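PDB 6K5J: GH3 beta-N-acetylglucosaminidase from Paenibacillaceae, which removes terminal beta-linked N-acetylglucosamine from the non-reducing ends of sugar chains, as a glycoside hydrolase of family 3, probably acting on chitin fragments. Local coordinates for residues G106-D110 with A111-Y115; T362-V365 with E366-E370; E411-G414 with Y415-S419; R511-A514 with L515-G519. All blocks are in the same frame, centred on the assembly; numbering follows the deposited sequence.

Contact 1: residues G106-D110 with A111-Y115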
loop_
_atom_site.group_PDB
_atom_site.type_symbol
_atom_site.label_atom_id
_atom_site.label_comp_id
_atom_site.label_asym_id
_atom_site.label_seq_id
_atom_site.Cartn_x
_atom_site.Cartn_y
_atom_site.Cartn_z
ATOM N N GLY A 106 -6.518 -11.620 1.794
ATOM C CA GLY A 106 -6.458 -12.767 0.895
ATOM C C GLY A 106 -6.462 -14.096 1.629
ATOM O O GLY A 106 -7.110 -15.054 1.192
ATOM N N ALA A 107 -5.749 -14.172 2.758
ATOM C CA ALA A 107 -5.726 -15.413 3.536
ATOM C C ALA A 107 -7.076 -15.717 4.173
ATOM O O ALA A 107 -7.401 -16.890 4.393
ATOM C CB ALA A 107 -4.657 -15.349 4.625
ATOM N N ALA A 108 -7.858 -14.690 4.512
ATOM C CA ALA A 108 -9.219 -14.934 4.992
ATOM C C ALA A 108 -10.139 -15.392 3.859
ATOM O O ALA A 108 -11.117 -16.110 4.106
ATOM C CB ALA A 108 -9.770 -13.672 5.668
ATOM N N GLY A 109 -9.849 -14.987 2.623
ATOM C CA GLY A 109 -10.481 -15.542 1.439
ATOM C C GLY A 109 -11.852 -15.004 1.095
ATOM O O GLY A 109 -12.505 -15.558 0.203
ATOM N N ASP A 110 -12.310 -13.939 1.749
ATOM C CA ASP A 110 -13.712 -13.517 1.686
ATOM C C ASP A 110 -13.803 -12.144 1.028
ATOM O O ASP A 110 -13.329 -11.152 1.589
ATOM C CB ASP A 110 -14.312 -13.503 3.091
ATOM C CG ASP A 110 -15.816 -13.310 3.095
ATOM O OD1 ASP A 110 -16.370 -12.797 2.099
ATOM O OD2 ASP A 110 -16.455 -13.673 4.107
ATOM N N ALA A 111 -14.427 -12.078 -0.153
ATOM C CA ALA A 111 -14.503 -10.802 -0.865
ATOM C C ALA A 111 -15.331 -9.777 -0.105
ATOM O O ALA A 111 -15.076 -8.568 -0.215
ATOM C CB ALA A 111 -15.071 -11.004 -2.272
ATOM N N GLU A 112 -16.328 -10.232 0.662
ATOM C CA GLU A 112 -17.139 -9.318 1.454
ATOM C C GLU A 112 -16.308 -8.589 2.506
ATOM O O GLU A 112 -16.601 -7.438 2.843
ATOM C CB GLU A 112 -18.284 -10.091 2.117
ATOM C CG GLU A 112 -19.444 -9.236 2.557
ATOM C CD GLU A 112 -20.675 -10.058 2.902
ATOM O OE1 GLU A 112 -21.545 -9.539 3.638
ATOM O OE2 GLU A 112 -20.773 -11.218 2.439
ATOM N N LEU A 113 -15.273 -9.233 3.037
ATOM C CA LEU A 113 -14.456 -8.559 4.037
ATOM C C LEU A 113 -13.542 -7.530 3.401
ATOM O O LEU A 113 -13.209 -6.526 4.042
ATOM C CB LEU A 113 -13.627 -9.568 4.819
ATOM C CG LEU A 113 -14.438 -10.723 5.405
ATOM C CD1 LEU A 113 -13.512 -11.699 6.135
ATOM C CD2 LEU A 113 -15.535 -10.202 6.319
ATOM N N ALA A 114 -13.113 -7.764 2.160
ATOM C CA ALA A 114 -12.340 -6.740 1.465
ATOM C C ALA A 114 -13.197 -5.512 1.193
ATOM O O ALA A 114 -12.710 -4.377 1.285
ATOM C CB ALA A 114 -11.754 -7.304 0.169
ATOM N N TYR A 115 -14.479 -5.712 0.869
ATOM C CA TYR A 115 -15.383 -4.569 0.752
ATOM C C TYR A 115 -15.460 -3.800 2.065
ATOM O O TYR A 115 -15.340 -2.570 2.086
ATOM C CB TYR A 115 -16.792 -5.012 0.329
ATOM C CG TYR A 115 -17.752 -3.836 0.241
ATOM C CD1 TYR A 115 -18.465 -3.402 1.360
ATOM C CD2 TYR A 115 -17.916 -3.137 -0.944
ATOM C CE1 TYR A 115 -19.317 -2.307 1.289
ATOM C CE2 TYR A 115 -18.777 -2.048 -1.026
ATOM C CZ TYR A 115 -19.473 -1.642 0.089
ATOM O OH TYR A 115 -20.322 -0.555 0.001
#
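Asp110 reaches forward to the backbone of Glu112, and Asp110 OD1 accepts from Glu112 N at 2.9 Å. The N-H does not lie in the plane of the carboxylate: it meets OD1 from above, 37° out of plane, and the bond is bent, with an angle of 137° at the hydrogen. The carboxylate is swung there by chi1, -170°, which sets CG opposite the backbone N and beside the carbonyl carbon, facing the turn that follows. Asp110 OD2 forms a salt bridge with Lys371 NZ of helix 359-372, and the two oxygens thus serve different partners. This is an N-cap: Asp110 precedes helix 111-127, and its side chain accepts an N-H of the first turn, which has no earlier helical carbonyl to bond to. A negative charge placed here would probably also interact well with the helix dipole. The backbone oxygen of Asp110 is shared by two later donors, both weak: Leu113 N at 3.1 Å, bent, and Ala114 N, straighter but at 3.4 Å. Just before the cap, helix 102-108 has ended at Ala108, and Gly109, with positive phi, turns the chain; Gly109 O accepts from Arg163 NH1 of helix 158-174. Leu113 crosses the Asp110 side chain at about a right angle, laying its CG 3.6 Å from Asp110 CB. Its CD1 also reaches back over the turn to Ala108 CB, 4.3 Å away, an apolar touch between the end of one helix and the start of the next. On the far side of the turn Ala111 packs against Arg163 and Glu167.

Contact 2: residues T362-V365 with E366-E370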
loop_
_atom_site.group_PDB
_atom_site.type_symbol
_atom_site.label_atom_id
_atom_site.label_comp_id
_atom_site.label_asym_id
_atom_site.label_seq_id
_atom_site.Cartn_x
_atom_site.Cartn_y
_atom_site.Cartn_z
ATOM N N THR A 362 -13.824 -1.378 15.045
ATOM C CA THR A 362 -12.702 -2.132 15.589
ATOM C C THR A 362 -13.054 -3.609 15.718
ATOM O O THR A 362 -12.258 -4.481 15.358
ATOM C CB THR A 362 -12.294 -1.559 16.947
ATOM O OG1 THR A 362 -11.853 -0.202 16.786
ATOM C CG2 THR A 362 -11.168 -2.405 17.589
ATOM N N GLU A 363 -14.251 -3.912 16.223
ATOM C CA GLU A 363 -14.625 -5.316 16.373
ATOM C C GLU A 363 -14.825 -5.988 15.025
ATOM O O GLU A 363 -14.522 -7.176 14.876
ATOM C CB GLU A 363 -15.873 -5.429 17.246
ATOM C CG GLU A 363 -15.558 -5.101 18.695
ATOM C CD GLU A 363 -16.791 -4.801 19.517
ATOM O OE1 GLU A 363 -17.914 -4.946 18.986
ATOM O OE2 GLU A 363 -16.626 -4.443 20.700
ATOM N N LEU A 364 -15.298 -5.243 14.029
ATOM C CA LEU A 364 -15.417 -5.793 12.685
ATOM C C LEU A 364 -14.055 -6.227 12.136
ATOM O O LEU A 364 -13.921 -7.326 11.582
ATOM C CB LEU A 364 -16.062 -4.759 11.760
ATOM C CG LEU A 364 -16.499 -5.230 10.372
ATOM C CD1 LEU A 364 -17.642 -4.359 9.875
ATOM C CD2 LEU A 364 -15.352 -5.217 9.362
ATOM N N VAL A 365 -13.038 -5.360 12.241
ATOM C CA VAL A 365 -11.736 -5.717 11.675
ATOM C C VAL A 365 -11.065 -6.797 12.519
ATOM O O VAL A 365 -10.301 -7.614 11.993
ATOM C CB VAL A 365 -10.820 -4.481 11.496
ATOM C CG1 VAL A 365 -11.452 -3.452 10.551
ATOM C CG2 VAL A 365 -10.460 -3.857 12.808
ATOM N N GLU A 366 -11.338 -6.827 13.827
ATOM C CA GLU A 366 -10.868 -7.940 14.652
ATOM C C GLU A 366 -11.405 -9.273 14.136
ATOM O O GLU A 366 -10.671 -10.266 14.052
ATOM C CB GLU A 366 -11.276 -7.715 16.110
ATOM C CG GLU A 366 -10.378 -6.691 16.811
ATOM C CD GLU A 366 -10.836 -6.339 18.208
ATOM O OE1 GLU A 366 -11.932 -6.793 18.622
ATOM O OE2 GLU A 366 -10.090 -5.597 18.890
ATOM N N ARG A 367 -12.676 -9.304 13.750
ATOM C CA ARG A 367 -13.241 -10.546 13.241
ATOM C C ARG A 367 -12.634 -10.931 11.898
ATOM O O ARG A 367 -12.498 -12.124 11.604
ATOM C CB ARG A 367 -14.758 -10.422 13.169
ATOM C CG ARG A 367 -15.371 -10.356 14.565
ATOM C CD ARG A 367 -16.905 -10.338 14.546
ATOM N NE ARG A 367 -17.371 -9.795 15.811
ATOM C CZ ARG A 367 -17.885 -8.582 15.957
ATOM N NH1 ARG A 367 -18.033 -7.793 14.901
ATOM N NH2 ARG A 367 -18.251 -8.164 17.158
ATOM N N ILE A 368 -12.233 -9.948 11.087
ATOM C CA ILE A 368 -11.521 -10.242 9.842
ATOM C C ILE A 368 -10.197 -10.943 10.133
ATOM O O ILE A 368 -9.875 -11.976 9.534
ATOM C CB ILE A 368 -11.298 -8.950 9.032
ATOM C CG1 ILE A 368 -12.634 -8.344 8.584
ATOM C CG2 ILE A 368 -10.401 -9.206 7.839
ATOM C CD1 ILE A 368 -12.457 -7.082 7.786
ATOM N N SER A 369 -9.405 -10.389 11.056
ATOM C CA SER A 369 -8.089 -10.960 11.322
ATOM C C SER A 369 -8.186 -12.350 11.932
ATOM O O SER A 369 -7.293 -13.176 11.716
ATOM C CB SER A 369 -7.289 -10.036 12.247
ATOM O OG SER A 369 -7.202 -8.729 11.715
ATOM N N GLU A 370 -9.244 -12.629 12.707
ATOM C CA GLU A 370 -9.437 -13.986 13.226
ATOM C C GLU A 370 -9.523 -15.012 12.101
ATOM O O GLU A 370 -9.125 -16.167 12.285
ATOM C CB GLU A 370 -10.697 -14.061 14.098
ATOM C CG GLU A 370 -10.614 -13.243 15.397
ATOM C CD GLU A 370 -11.858 -13.381 16.276
ATOM O OE1 GLU A 370 -12.694 -14.267 16.009
ATOM O OE2 GLU A 370 -11.995 -12.593 17.233
HETATM O O HOH W 1 -19.240 -5.838 17.120
#
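Glu363 and Arg367, one turn apart, lie side by side and point the same way, with the carboxylate and guanidinium planes 71° apart. Their direct ion pair is long, Glu363 OE1 to Arg367 NH2 at 3.7 Å; a water sits between the same two atoms, donating to Glu363 OE1 and accepting from Arg367 NH2, in the plane of the guanidinium and at its edge. The arginine runs back along its own helix, and the carbonyl oxygen of Glu363 lies over one face of its guanidinium, off toward the rim. Arg367 CG stands opposite the carbonyl carbon (chi1 -69°), which turns the extended chain back toward Glu363, and Arg367 NH2 comes within 3.6 Å of Glu363 CB. All this runs along helix 359-372, a regular alpha-helix whose i to i+4 backbone bonds include Glu366 N to Thr362 O at 2.9 Å. Around the helix from the arginine, the Glu366 chain slants over Thr362, bringing OE2 to 3.6 Å from Thr362 CG2; the threonine hydroxyl bonds instead to Thr358 O. Glu366 OE1 has a weak, long pairing with Arg511 of helix 507-517. Toward helix 111-127, Leu364 and Ile368 meet through one methyl each, Leu364 CD2 to Ile368 CD1 at 3.8 Å, and Ile368 also packs on Leu113. Ser369 OG is hydrogen-bonded to Ser508 OG of helix 507-517.

Contact 3: residues E411-G414 with Y415-S419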
loop_
_atom_site.group_PDB
_atom_site.type_symbol
_atom_site.label_atom_id
_atom_site.label_comp_id
_atom_site.label_asym_id
_atom_site.label_seq_id
_atom_site.Cartn_x
_atom_site.Cartn_y
_atom_site.Cartn_z
ATOM N N GLU A 411 -0.062 -2.178 20.309
ATOM C CA GLU A 411 -0.792 -3.428 20.544
ATOM C C GLU A 411 -0.026 -4.589 19.906
ATOM O O GLU A 411 -0.413 -5.162 18.883
ATOM C CB GLU A 411 -2.217 -3.322 20.013
ATOM C CG GLU A 411 -3.089 -2.287 20.729
ATOM C CD GLU A 411 -3.033 -0.902 20.099
ATOM O OE1 GLU A 411 -2.210 -0.662 19.188
ATOM O OE2 GLU A 411 -3.841 -0.048 20.514
ATOM N N THR A 412 1.104 -4.909 20.533
ATOM C CA THR A 412 1.982 -5.987 20.108
ATOM C C THR A 412 1.375 -7.343 20.455
ATOM O O THR A 412 0.375 -7.444 21.168
ATOM C CB THR A 412 3.342 -5.865 20.799
ATOM O OG1 THR A 412 3.160 -6.037 22.215
ATOM C CG2 THR A 412 3.977 -4.494 20.521
ATOM N N LEU A 413 2.015 -8.410 19.960
ATOM C CA LEU A 413 1.614 -9.742 20.394
ATOM C C LEU A 413 1.724 -9.870 21.909
ATOM O O LEU A 413 0.836 -10.435 22.563
ATOM C CB LEU A 413 2.465 -10.802 19.697
ATOM C CG LEU A 413 2.219 -12.209 20.240
ATOM C CD1 LEU A 413 0.776 -12.608 19.980
ATOM C CD2 LEU A 413 3.175 -13.194 19.589
ATOM N N GLY A 414 2.804 -9.331 22.485
ATOM C CA GLY A 414 2.960 -9.378 23.930
ATOM C C GLY A 414 1.851 -8.639 24.647
ATOM O O GLY A 414 1.358 -9.095 25.681
ATOM N N TYR A 415 1.440 -7.490 24.101
ATOM C CA TYR A 415 0.303 -6.746 24.635
ATOM C C TYR A 415 -0.936 -7.629 24.748
ATOM O O TYR A 415 -1.596 -7.671 25.794
ATOM C CB TYR A 415 0.031 -5.532 23.743
ATOM C CG TYR A 415 -1.258 -4.780 24.051
ATOM C CD1 TYR A 415 -1.274 -3.732 24.974
ATOM C CD2 TYR A 415 -2.450 -5.116 23.412
ATOM C CE1 TYR A 415 -2.451 -3.045 25.254
ATOM C CE2 TYR A 415 -3.623 -4.435 23.674
ATOM C CZ TYR A 415 -3.617 -3.399 24.598
ATOM O OH TYR A 415 -4.782 -2.724 24.864
ATOM N N TRP A 416 -1.271 -8.353 23.678
ATOM C CA TRP A 416 -2.490 -9.159 23.721
ATOM C C TRP A 416 -2.324 -10.384 24.611
ATOM O O TRP A 416 -3.271 -10.795 25.293
ATOM C CB TRP A 416 -2.904 -9.566 22.308
ATOM C CG TRP A 416 -3.358 -8.395 21.501
ATOM C CD1 TRP A 416 -2.693 -7.805 20.475
ATOM C CD2 TRP A 416 -4.575 -7.665 21.667
ATOM N NE1 TRP A 416 -3.424 -6.749 19.978
ATOM C CE2 TRP A 416 -4.586 -6.645 20.694
ATOM C CE3 TRP A 416 -5.664 -7.779 22.539
ATOM C CZ2 TRP A 416 -5.649 -5.748 20.562
ATOM C CZ3 TRP A 416 -6.709 -6.887 22.417
ATOM C CH2 TRP A 416 -6.694 -5.881 21.433
ATOM N N LEU A 417 -1.145 -11.004 24.605
ATOM C CA LEU A 417 -0.945 -12.139 25.497
ATOM C C LEU A 417 -1.046 -11.700 26.951
ATOM O O LEU A 417 -1.654 -12.393 27.778
ATOM C CB LEU A 417 0.399 -12.803 25.219
ATOM C CG LEU A 417 0.489 -13.625 23.933
ATOM C CD1 LEU A 417 1.899 -14.128 23.750
ATOM C CD2 LEU A 417 -0.504 -14.792 23.954
ATOM N N LYS A 418 -0.469 -10.539 27.273
ATOM C CA LYS A 418 -0.595 -9.979 28.615
ATOM C C LYS A 418 -2.052 -9.718 28.973
ATOM O O LYS A 418 -2.483 -9.985 30.103
ATOM C CB LYS A 418 0.215 -8.685 28.709
ATOM C CG LYS A 418 1.696 -8.907 28.906
ATOM C CD LYS A 418 2.466 -7.581 28.880
ATOM C CE LYS A 418 3.965 -7.832 28.979
ATOM N NZ LYS A 418 4.770 -6.656 28.520
ATOM N N SER A 419 -2.833 -9.198 28.028
ATOM C CA SER A 419 -4.232 -8.945 28.335
ATOM C C SER A 419 -4.995 -10.236 28.607
ATOM O O SER A 419 -6.028 -10.203 29.283
ATOM C CB SER A 419 -4.886 -8.148 27.199
ATOM O OG SER A 419 -5.424 -9.016 26.215
#
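Thr412 and Tyr415 meet at the N-cap of helix 413-419, the helix of a beta-alpha-beta unit that connects strand 390-396 to strand 424-430. Thr412 OG1 sits between its own backbone N and carbonyl carbon (chi1 64°), the rotamer that faces the first turn, and accepts from Tyr415 N at 2.9 Å; OG1 is also bonded to Glu426, whose other oxygen accepts from Gly414 N. Tyr415 has CG opposite its backbone N (chi1 171°), which carries the ring back alongside Glu411. The Glu411 chain, bent at chi2 (90°), lays CG over one face of that ring in a CH-pi contact, 4.1 Å from the Tyr415 ring centroid and toward the rim, while the carboxylate stands steeply to the ring plane. Tyr415 CD2 also sits 3.7 Å above the Trp416 indole plane. A serine in place of Tyr415 would probably leave Glu411 CG without the ring it rests on, its chain freer to turn, and this indole face without that cover. Trp416 has CG opposite the carbonyl carbon, and its side chain packs on Met510, Arg511 and Ala514 of helix 507-517, CB meeting the alanine. On the sheet side, Leu413 CG touches Leu417 CD1 at 4.0 Å.

Contact 4: residues R511-A514 with L515-G519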
loop_
_atom_site.group_PDB
_atom_site.type_symbol
_atom_site.label_atom_id
_atom_site.label_comp_id
_atom_site.label_asym_id
_atom_site.label_seq_id
_atom_site.Cartn_x
_atom_site.Cartn_y
_atom_site.Cartn_z
ATOM N N ARG A 511 -3.891 -9.479 17.895
ATOM C CA ARG A 511 -4.940 -10.014 18.762
ATOM C C ARG A 511 -5.347 -11.407 18.312
ATOM O O ARG A 511 -5.409 -12.335 19.122
ATOM C CB ARG A 511 -6.152 -9.081 18.780
ATOM C CG ARG A 511 -7.370 -9.641 19.555
ATOM C CD ARG A 511 -8.608 -8.732 19.398
ATOM N NE ARG A 511 -9.793 -9.328 20.020
ATOM C CZ ARG A 511 -10.595 -10.209 19.433
ATOM N NH1 ARG A 511 -10.358 -10.609 18.187
ATOM N NH2 ARG A 511 -11.647 -10.694 20.097
ATOM N N ALA A 512 -5.604 -11.570 17.009
ATOM C CA ALA A 512 -6.004 -12.867 16.476
ATOM C C ALA A 512 -4.896 -13.892 16.654
ATOM O O ALA A 512 -5.156 -15.050 16.998
ATOM C CB ALA A 512 -6.377 -12.727 14.999
ATOM N N LEU A 513 -3.650 -13.481 16.418
ATOM C CA LEU A 513 -2.533 -14.396 16.613
ATOM C C LEU A 513 -2.461 -14.871 18.058
ATOM O O LEU A 513 -2.233 -16.057 18.316
ATOM C CB LEU A 513 -1.231 -13.712 16.206
ATOM C CG LEU A 513 0.049 -14.490 16.469
ATOM C CD1 LEU A 513 0.045 -15.804 15.668
ATOM C CD2 LEU A 513 1.228 -13.617 16.083
ATOM N N ALA A 514 -2.643 -13.955 19.016
ATOM C CA ALA A 514 -2.649 -14.350 20.421
ATOM C C ALA A 514 -3.764 -15.346 20.703
ATOM O O ALA A 514 -3.559 -16.332 21.423
ATOM C CB ALA A 514 -2.798 -13.116 21.318
ATOM N N LEU A 515 -4.954 -15.110 20.142
ATOM C CA LEU A 515 -6.066 -16.030 20.370
ATOM C C LEU A 515 -5.770 -17.416 19.801
ATOM O O LEU A 515 -6.186 -18.428 20.369
ATOM C CB LEU A 515 -7.353 -15.471 19.762
ATOM C CG LEU A 515 -7.883 -14.169 20.385
ATOM C CD1 LEU A 515 -8.957 -13.561 19.508
ATOM C CD2 LEU A 515 -8.426 -14.398 21.791
ATOM N N VAL A 516 -5.074 -17.481 18.666
ATOM C CA VAL A 516 -4.697 -18.780 18.107
ATOM C C VAL A 516 -3.700 -19.485 19.022
ATOM O O VAL A 516 -3.874 -20.661 19.375
ATOM C CB VAL A 516 -4.125 -18.608 16.688
ATOM C CG1 VAL A 516 -3.384 -19.887 16.247
ATOM C CG2 VAL A 516 -5.227 -18.258 15.707
ATOM N N LEU A 517 -2.632 -18.776 19.406
ATOM C CA LEU A 517 -1.552 -19.363 20.192
ATOM C C LEU A 517 -2.011 -19.811 21.572
ATOM O O LEU A 517 -1.392 -20.707 22.155
ATOM C CB LEU A 517 -0.408 -18.353 20.340
ATOM C CG LEU A 517 0.287 -17.916 19.057
ATOM C CD1 LEU A 517 1.394 -16.896 19.343
ATOM C CD2 LEU A 517 0.834 -19.136 18.330
ATOM N N THR A 518 -3.076 -19.216 22.109
ATOM C CA THR A 518 -3.616 -19.618 23.398
ATOM C C THR A 518 -4.795 -20.584 23.270
ATOM O O THR A 518 -5.469 -20.855 24.264
ATOM C CB THR A 518 -4.026 -18.376 24.208
ATOM O OG1 THR A 518 -5.005 -17.622 23.483
ATOM C CG2 THR A 518 -2.824 -17.488 24.455
ATOM N N GLY A 519 -5.078 -21.088 22.069
ATOM C CA GLY A 519 -6.143 -22.067 21.927
ATOM C C GLY A 519 -7.551 -21.524 22.041
ATOM O O GLY A 519 -8.497 -22.301 22.209
#
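One face of the Arg511 guanidinium carries the methyl CD1 of Leu515, 3.5 Å above the plane and off toward the rim, with Arg511 NH1 the nearest of the nitrogens, also at 3.5 Å from Leu515 CD1. NH1 itself is salt-bridged to Glu370 of helix 359-372. Arg511 is extended from CG to NE, with CG opposite its backbone N (chi1 174°), which brings the flat group over that methyl. The two residues occupy successive turns of helix 507-517, which ends here in a Schellman motif: Gly519, with positive phi, is the C' residue, Gly519 N bonds to Val516 O, and Gln520 N to Leu515 O. Within this last turn Ala514 O is gripped twice by Thr518, by its N at 3.0 Å and by its OG1 at 2.8 Å, from opposite faces of the carbonyl plane. OG1 lies between the backbone N and carbonyl carbon of Thr518 (chi1 59°), which tucks it back over the helix, and it also bonds to Gln520 NE2. A valine in place of Thr518 would probably cost Ala514 O its second donor and leave the Gln520 amide without this partner. On the side toward strands 478-483 and 499-501, Leu513 CG meets Leu517 CD1 at 4.0 Å.

How the contacts relate
All four contacts are local and follow one another along the chain, none nesting in or crossing another. Contact 1 closes the short turn between helices 102-108 and 111-127 in the family 3 N-terminal region. Contact 2 joins two successive turns of helix 359-372, on which the end of helix 102-108 and the first turn of helix 111-127 rest. Contact 3 starts the helix between strands 390-396 and 424-430, and contact 4 ends helix 507-517; their centres are about 10 Å apart, with Leu417 against Thr518. The salt bridge from Glu370 to Arg511 ties contact 2 to contact 4, so helix 359-372 stands between the N-terminal helices and those flanking the six-stranded mixed sheet.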